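Local coordinates for protein nucleoporin NUP82 (Chaetomium thermophilum, PDB 5CWW) that serves as a structural component of the nuclear pore complex, the channel for nucleocytoplasmic transport, and probably also as a docking partner for transport factors, at residues B[11-17]-B[72-76]; B[325-330]-B[447-453]. One frame throughout, in Å; residues are numbered along the deposited sequence.

Contact 1: residues B[11-17]-B[72-76]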
loop_
_atom_site.group_PDB
_atom_site.type_symbol
_atom_site.label_atom_id
_atom_site.label_comp_id
_atom_site.label_asym_id
_atom_site.label_seq_id
_atom_site.Cartn_x
_atom_site.Cartn_y
_atom_site.Cartn_z
ATOM N N TRP B 11 -36.566 -1.183 -6.553
ATOM C CA TRP B 11 -36.038 -1.671 -7.826
ATOM C C TRP B 11 -34.676 -2.350 -7.658
ATOM O O TRP B 11 -34.023 -2.694 -8.644
ATOM C CB TRP B 11 -35.946 -0.530 -8.849
ATOM C CG TRP B 11 -35.195 0.681 -8.388
ATOM C CD1 TRP B 11 -35.702 1.746 -7.704
ATOM C CD2 TRP B 11 -33.806 0.963 -8.596
ATOM N NE1 TRP B 11 -34.714 2.670 -7.464
ATOM C CE2 TRP B 11 -33.540 2.213 -8.003
ATOM C CE3 TRP B 11 -32.760 0.278 -9.223
ATOM C CZ2 TRP B 11 -32.273 2.792 -8.015
ATOM C CZ3 TRP B 11 -31.501 0.855 -9.234
ATOM C CH2 TRP B 11 -31.269 2.099 -8.634
ATOM N N LEU B 12 -34.258 -2.541 -6.409
ATOM C CA LEU B 12 -33.056 -3.314 -6.100
ATOM C C LEU B 12 -33.384 -4.463 -5.148
ATOM O O LEU B 12 -32.499 -5.231 -4.769
ATOM C CB LEU B 12 -31.969 -2.421 -5.493
ATOM C CG LEU B 12 -31.257 -1.448 -6.438
ATOM C CD1 LEU B 12 -30.261 -0.596 -5.665
ATOM C CD2 LEU B 12 -30.554 -2.182 -7.572
ATOM N N ASN B 13 -34.655 -4.575 -4.768
ATOM C CA ASN B 13 -35.112 -5.665 -3.913
ATOM C C ASN B 13 -35.973 -6.652 -4.689
ATOM O O ASN B 13 -36.657 -6.279 -5.639
ATOM C CB ASN B 13 -35.901 -5.120 -2.720
ATOM C CG ASN B 13 -35.072 -4.205 -1.838
ATOM O OD1 ASN B 13 -35.518 -3.123 -1.458
ATOM N ND2 ASN B 13 -33.860 -4.636 -1.506
ATOM N N GLU B 14 -35.928 -7.913 -4.272
ATOM C CA GLU B 14 -36.713 -8.971 -4.898
ATOM C C GLU B 14 -38.200 -8.599 -4.909
ATOM O O GLU B 14 -38.685 -7.985 -3.961
ATOM C CB GLU B 14 -36.489 -10.290 -4.148
ATOM C CG GLU B 14 -36.818 -11.544 -4.944
ATOM C CD GLU B 14 -36.395 -12.818 -4.234
ATOM O OE1 GLU B 14 -36.842 -13.906 -4.653
ATOM O OE2 GLU B 14 -35.612 -12.733 -3.263
ATOM N N PRO B 15 -38.933 -8.964 -5.977
ATOM C CA PRO B 15 -38.536 -9.709 -7.177
ATOM C C PRO B 15 -38.066 -8.826 -8.336
ATOM O O PRO B 15 -38.182 -9.231 -9.492
ATOM C CB PRO B 15 -39.823 -10.446 -7.546
ATOM C CG PRO B 15 -40.895 -9.488 -7.165
ATOM C CD PRO B 15 -40.392 -8.746 -5.945
ATOM N N ALA B 16 -37.538 -7.643 -8.034
ATOM C CA ALA B 16 -37.022 -6.766 -9.080
ATOM C C ALA B 16 -35.793 -7.391 -9.734
ATOM O O ALA B 16 -35.055 -8.132 -9.087
ATOM C CB ALA B 16 -36.684 -5.395 -8.515
ATOM N N PRO B 17 -35.566 -7.091 -11.023
ATOM C CA PRO B 17 -34.423 -7.669 -11.740
ATOM C C PRO B 17 -33.086 -7.183 -11.189
ATOM O O PRO B 17 -32.088 -7.897 -11.281
ATOM C CB PRO B 17 -34.632 -7.190 -13.178
ATOM C CG PRO B 17 -35.415 -5.935 -13.047
ATOM C CD PRO B 17 -36.318 -6.143 -11.865
ATOM N N LEU B 72 -32.049 -0.819 -14.904
ATOM C CA LEU B 72 -32.710 -1.663 -13.910
ATOM C C LEU B 72 -33.765 -0.877 -13.137
ATOM O O LEU B 72 -34.785 -1.432 -12.721
ATOM C CB LEU B 72 -31.685 -2.256 -12.945
ATOM C CG LEU B 72 -30.729 -3.283 -13.553
ATOM C CD1 LEU B 72 -29.536 -3.509 -12.636
ATOM C CD2 LEU B 72 -31.451 -4.594 -13.828
ATOM N N LYS B 73 -33.519 0.414 -12.946
ATOM C CA LYS B 73 -34.500 1.285 -12.313
ATOM C C LYS B 73 -35.705 1.451 -13.233
ATOM O O LYS B 73 -36.849 1.272 -12.815
ATOM C CB LYS B 73 -33.889 2.651 -11.987
ATOM C CG LYS B 73 -34.842 3.605 -11.274
ATOM C CD LYS B 73 -34.254 5.003 -11.160
ATOM C CE LYS B 73 -35.254 5.976 -10.552
ATOM N NZ LYS B 73 -34.786 7.388 -10.621
ATOM N N GLU B 74 -35.433 1.789 -14.490
ATOM C CA GLU B 74 -36.482 2.016 -15.476
ATOM C C GLU B 74 -37.324 0.763 -15.712
ATOM O O GLU B 74 -38.533 0.851 -15.919
ATOM C CB GLU B 74 -35.867 2.489 -16.797
ATOM C CG GLU B 74 -36.885 2.770 -17.898
ATOM C CD GLU B 74 -36.238 3.264 -19.179
ATOM O OE1 GLU B 74 -35.042 3.622 -19.148
ATOM O OE2 GLU B 74 -36.926 3.292 -20.220
ATOM N N SER B 75 -36.680 -0.400 -15.685
ATOM C CA SER B 75 -37.378 -1.663 -15.906
ATOM C C SER B 75 -38.425 -1.917 -14.828
ATOM O O SER B 75 -39.480 -2.490 -15.099
ATOM C CB SER B 75 -36.382 -2.822 -15.948
ATOM O OG SER B 75 -35.453 -2.656 -17.004
ATOM N N TRP B 76 -38.129 -1.484 -13.606
ATOM C CA TRP B 76 -39.048 -1.660 -12.488
ATOM C C TRP B 76 -40.089 -0.544 -12.434
ATOM O O TRP B 76 -41.126 -0.683 -11.785
ATOM C CB TRP B 76 -38.277 -1.720 -11.167
ATOM C CG TRP B 76 -39.140 -2.080 -9.996
ATOM C CD1 TRP B 76 -39.569 -1.243 -9.007
ATOM C CD2 TRP B 76 -39.695 -3.367 -9.699
ATOM N NE1 TRP B 76 -40.350 -1.930 -8.110
ATOM C CE2 TRP B 76 -40.444 -3.236 -8.511
ATOM C CE3 TRP B 76 -39.630 -4.619 -10.320
ATOM C CZ2 TRP B 76 -41.121 -4.308 -7.933
ATOM C CZ3 TRP B 76 -40.304 -5.682 -9.743
ATOM C CH2 TRP B 76 -41.038 -5.520 -8.562
#
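A largely irregular N-terminal segment can be held to a helix mainly by packing on aromatic rings, as helix 69-77 illustrates. L72 starts the contact, its CD2 4.2 Å from CB of P17 and its carbonyl O 4.1 Å from CB of W11. One residue on, K73 crosses the W11 indole, its CG 3.8 Å from the five-membered centroid and almost on the ring normal, a CH-pi contact. S75 adds little, its CB 4.4 Å from CG of P17; its OG bonds back to Q71 O. W76 packs on P15, A16 and P17, where a type VI turn with a cis peptide before P15 is closed by A16 N to N13 O at 2.9 Å. CH-pi contacts bring A16 CB to 3.9 Å from its six-membered and W11 CA to 4.1 Å from its five-membered centroid; W11 CB is 3.5 Å from W76 CB, and R79 adds a cation-pi contact. CH-pi and apolar packing thus joins the N-terminal segment to the helix after strand 63-68 in the Nup82 β-propeller domain.

Contact 2: residues B[325-330]-B[447-453]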
loop_
_atom_site.group_PDB
_atom_site.type_symbol
_atom_site.label_atom_id
_atom_site.label_comp_id
_atom_site.label_asym_id
_atom_site.label_seq_id
_atom_site.Cartn_x
_atom_site.Cartn_y
_atom_site.Cartn_z
ATOM N N LEU B 325 22.377 16.991 -1.170
ATOM C CA LEU B 325 22.324 15.815 -2.029
ATOM C C LEU B 325 20.908 15.554 -2.528
ATOM O O LEU B 325 20.714 15.134 -3.666
ATOM C CB LEU B 325 22.850 14.586 -1.283
ATOM C CG LEU B 325 22.808 13.256 -2.043
ATOM C CD1 LEU B 325 23.596 13.338 -3.341
ATOM C CD2 LEU B 325 23.335 12.129 -1.169
ATOM N N VAL B 326 19.920 15.805 -1.676
ATOM C CA VAL B 326 18.528 15.618 -2.063
ATOM C C VAL B 326 18.177 16.597 -3.176
ATOM O O VAL B 326 17.522 16.231 -4.151
ATOM C CB VAL B 326 17.566 15.812 -0.873
ATOM C CG1 VAL B 326 16.122 15.594 -1.303
ATOM C CG2 VAL B 326 17.920 14.856 0.252
ATOM N N ALA B 327 18.627 17.839 -3.030
ATOM C CA ALA B 327 18.401 18.853 -4.051
ATOM C C ALA B 327 19.109 18.462 -5.344
ATOM O O ALA B 327 18.557 18.605 -6.433
ATOM C CB ALA B 327 18.881 20.214 -3.567
ATOM N N GLN B 328 20.335 17.965 -5.211
ATOM C CA GLN B 328 21.108 17.493 -6.357
ATOM C C GLN B 328 20.411 16.353 -7.098
ATOM O O GLN B 328 20.295 16.380 -8.323
ATOM C CB GLN B 328 22.497 17.037 -5.906
ATOM C CG GLN B 328 23.546 18.132 -5.951
ATOM C CD GLN B 328 23.862 18.572 -7.367
ATOM O OE1 GLN B 328 23.432 17.944 -8.335
ATOM N NE2 GLN B 328 24.615 19.658 -7.495
ATOM N N GLN B 329 19.955 15.354 -6.351
ATOM C CA GLN B 329 19.315 14.188 -6.942
ATOM C C GLN B 329 18.040 14.574 -7.688
ATOM O O GLN B 329 17.773 14.068 -8.777
ATOM C CB GLN B 329 19.007 13.146 -5.867
ATOM C CG GLN B 329 20.236 12.386 -5.385
ATOM C CD GLN B 329 19.917 11.382 -4.292
ATOM O OE1 GLN B 329 18.917 11.513 -3.584
ATOM N NE2 GLN B 329 20.759 10.367 -4.159
ATOM N N GLN B 330 17.261 15.477 -7.101
ATOM C CA GLN B 330 16.030 15.945 -7.728
ATOM C C GLN B 330 16.319 16.731 -9.001
ATOM O O GLN B 330 15.583 16.633 -9.980
ATOM C CB GLN B 330 15.231 16.816 -6.759
ATOM C CG GLN B 330 14.540 16.044 -5.650
ATOM C CD GLN B 330 13.608 16.918 -4.832
ATOM O OE1 GLN B 330 13.451 18.106 -5.112
ATOM N NE2 GLN B 330 12.984 16.334 -3.817
ATOM N N GLU B 447 8.823 14.213 -0.526
ATOM C CA GLU B 447 9.345 14.562 -1.840
ATOM C C GLU B 447 10.275 13.474 -2.368
ATOM O O GLU B 447 10.598 12.517 -1.662
ATOM C CB GLU B 447 10.081 15.901 -1.778
ATOM C CG GLU B 447 11.184 15.951 -0.731
ATOM C CD GLU B 447 11.848 17.312 -0.646
ATOM O OE1 GLU B 447 11.753 18.087 -1.621
ATOM O OE2 GLU B 447 12.454 17.609 0.405
ATOM N N ALA B 448 10.703 13.640 -3.615
ATOM C CA ALA B 448 11.583 12.682 -4.270
ATOM C C ALA B 448 12.867 12.489 -3.480
ATOM O O ALA B 448 13.543 13.459 -3.133
ATOM C CB ALA B 448 11.897 13.142 -5.674
ATOM N N GLN B 449 13.194 11.235 -3.189
ATOM C CA GLN B 449 14.451 10.907 -2.530
ATOM C C GLN B 449 14.986 9.553 -2.980
ATOM O O GLN B 449 14.226 8.609 -3.213
ATOM C CB GLN B 449 14.280 10.918 -1.007
ATOM C CG GLN B 449 14.035 12.302 -0.427
ATOM C CD GLN B 449 14.212 12.356 1.077
ATOM O OE1 GLN B 449 15.025 11.627 1.650
ATOM N NE2 GLN B 449 13.451 13.227 1.727
ATOM N N TRP B 450 16.306 9.488 -3.114
ATOM C CA TRP B 450 17.014 8.255 -3.435
ATOM C C TRP B 450 18.109 8.023 -2.408
ATOM O O TRP B 450 18.555 8.960 -1.748
ATOM C CB TRP B 450 17.631 8.321 -4.833
ATOM C CG TRP B 450 16.647 8.448 -5.954
ATOM C CD1 TRP B 450 16.192 7.448 -6.757
ATOM C CD2 TRP B 450 16.006 9.649 -6.407
ATOM N NE1 TRP B 450 15.306 7.946 -7.681
ATOM C CE2 TRP B 450 15.175 9.295 -7.487
ATOM C CE3 TRP B 450 16.055 10.985 -6.003
ATOM C CZ2 TRP B 450 14.396 10.229 -8.169
ATOM C CZ3 TRP B 450 15.281 11.913 -6.682
ATOM C CH2 TRP B 450 14.464 11.529 -7.753
ATOM N N LEU B 451 18.549 6.777 -2.276
ATOM C CA LEU B 451 19.718 6.485 -1.461
ATOM C C LEU B 451 20.945 7.134 -2.094
ATOM O O LEU B 451 20.930 7.453 -3.279
ATOM C CB LEU B 451 19.919 4.979 -1.321
ATOM C CG LEU B 451 18.884 4.252 -0.463
ATOM C CD1 LEU B 451 18.967 2.750 -0.695
ATOM C CD2 LEU B 451 19.088 4.580 1.010
ATOM N N PRO B 452 22.011 7.341 -1.306
ATOM C CA PRO B 452 23.222 7.974 -1.845
ATOM C C PRO B 452 23.906 7.144 -2.930
ATOM O O PRO B 452 23.714 5.931 -2.979
ATOM C CB PRO B 452 24.136 8.092 -0.620
ATOM C CG PRO B 452 23.246 7.980 0.554
ATOM C CD PRO B 452 22.104 7.118 0.146
ATOM N N PRO B 453 24.700 7.795 -3.795
ATOM C CA PRO B 453 25.570 7.048 -4.707
ATOM C C PRO B 453 26.794 6.520 -3.966
ATOM O O PRO B 453 27.119 7.032 -2.895
ATOM C CB PRO B 453 25.961 8.092 -5.752
ATOM C CG PRO B 453 25.926 9.381 -5.010
ATOM C CD PRO B 453 24.810 9.250 -4.003
#
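Glutamine suits the packing of a helix against an irregular chain, because its amide can serve backbone groups of a partner that is not in a sheet. Q329 illustrates this. Its side chain points from helix 321-338 to the extended segment 447-453, where NE2 donates to O of L451 at 3.0 Å and OE1 accepts a weak bond from N of W450 at 3.3 Å. One amide thus serves a carbonyl and an NH of neighbouring residues. Q330, the next residue, works farther back along the segment: its NE2 donates to O of A448 at 3.0 Å, nearly straight, and to OE1 of E447 at 3.1 Å, so one amide nitrogen ties a backbone carbonyl and a carboxylate together. Beside these polar bonds, the indole of W450 packs against the helix, its CE3 3.7 Å from CB of Q329 and its CZ3 4.1 Å from N of Q330. The aliphatic flank is lighter, with CD2 of L325 4.2 Å from CB of P452 and CG1 of V326 4.0 Å from CG of Q449. The segment belongs to the loop between strands 437-441 and 469-476. Around it, W333 meets the W450 ring, K309 of helix 298-315 touches V326, Q330 and E447, and backbone bonds from Q449 to C285 and K368 tie the loop to the neighbourhood of strands 281-284 and 369-370.

The two contacts bury similar areas, 474 Å² in contact 1 and 445 Å² in contact 2, and each sets a helix against a stretch that lacks strand structure, yet they share no element. They lie on opposite sides of the chain's centre, about 57 Å apart between their centres, and both are partly buried. Contact 1 is the more peripheral and has an exposed residue among those that touch; contact 2 has none, and four of its eleven are buried. Their chemistry also differs: CH-pi and apolar packing around two tryptophans holds 11-17 to 72-76, whereas buried glutamine amides bond to the backbone of 447-453 and to one carboxylate, with one tryptophan packed against the helix beside them.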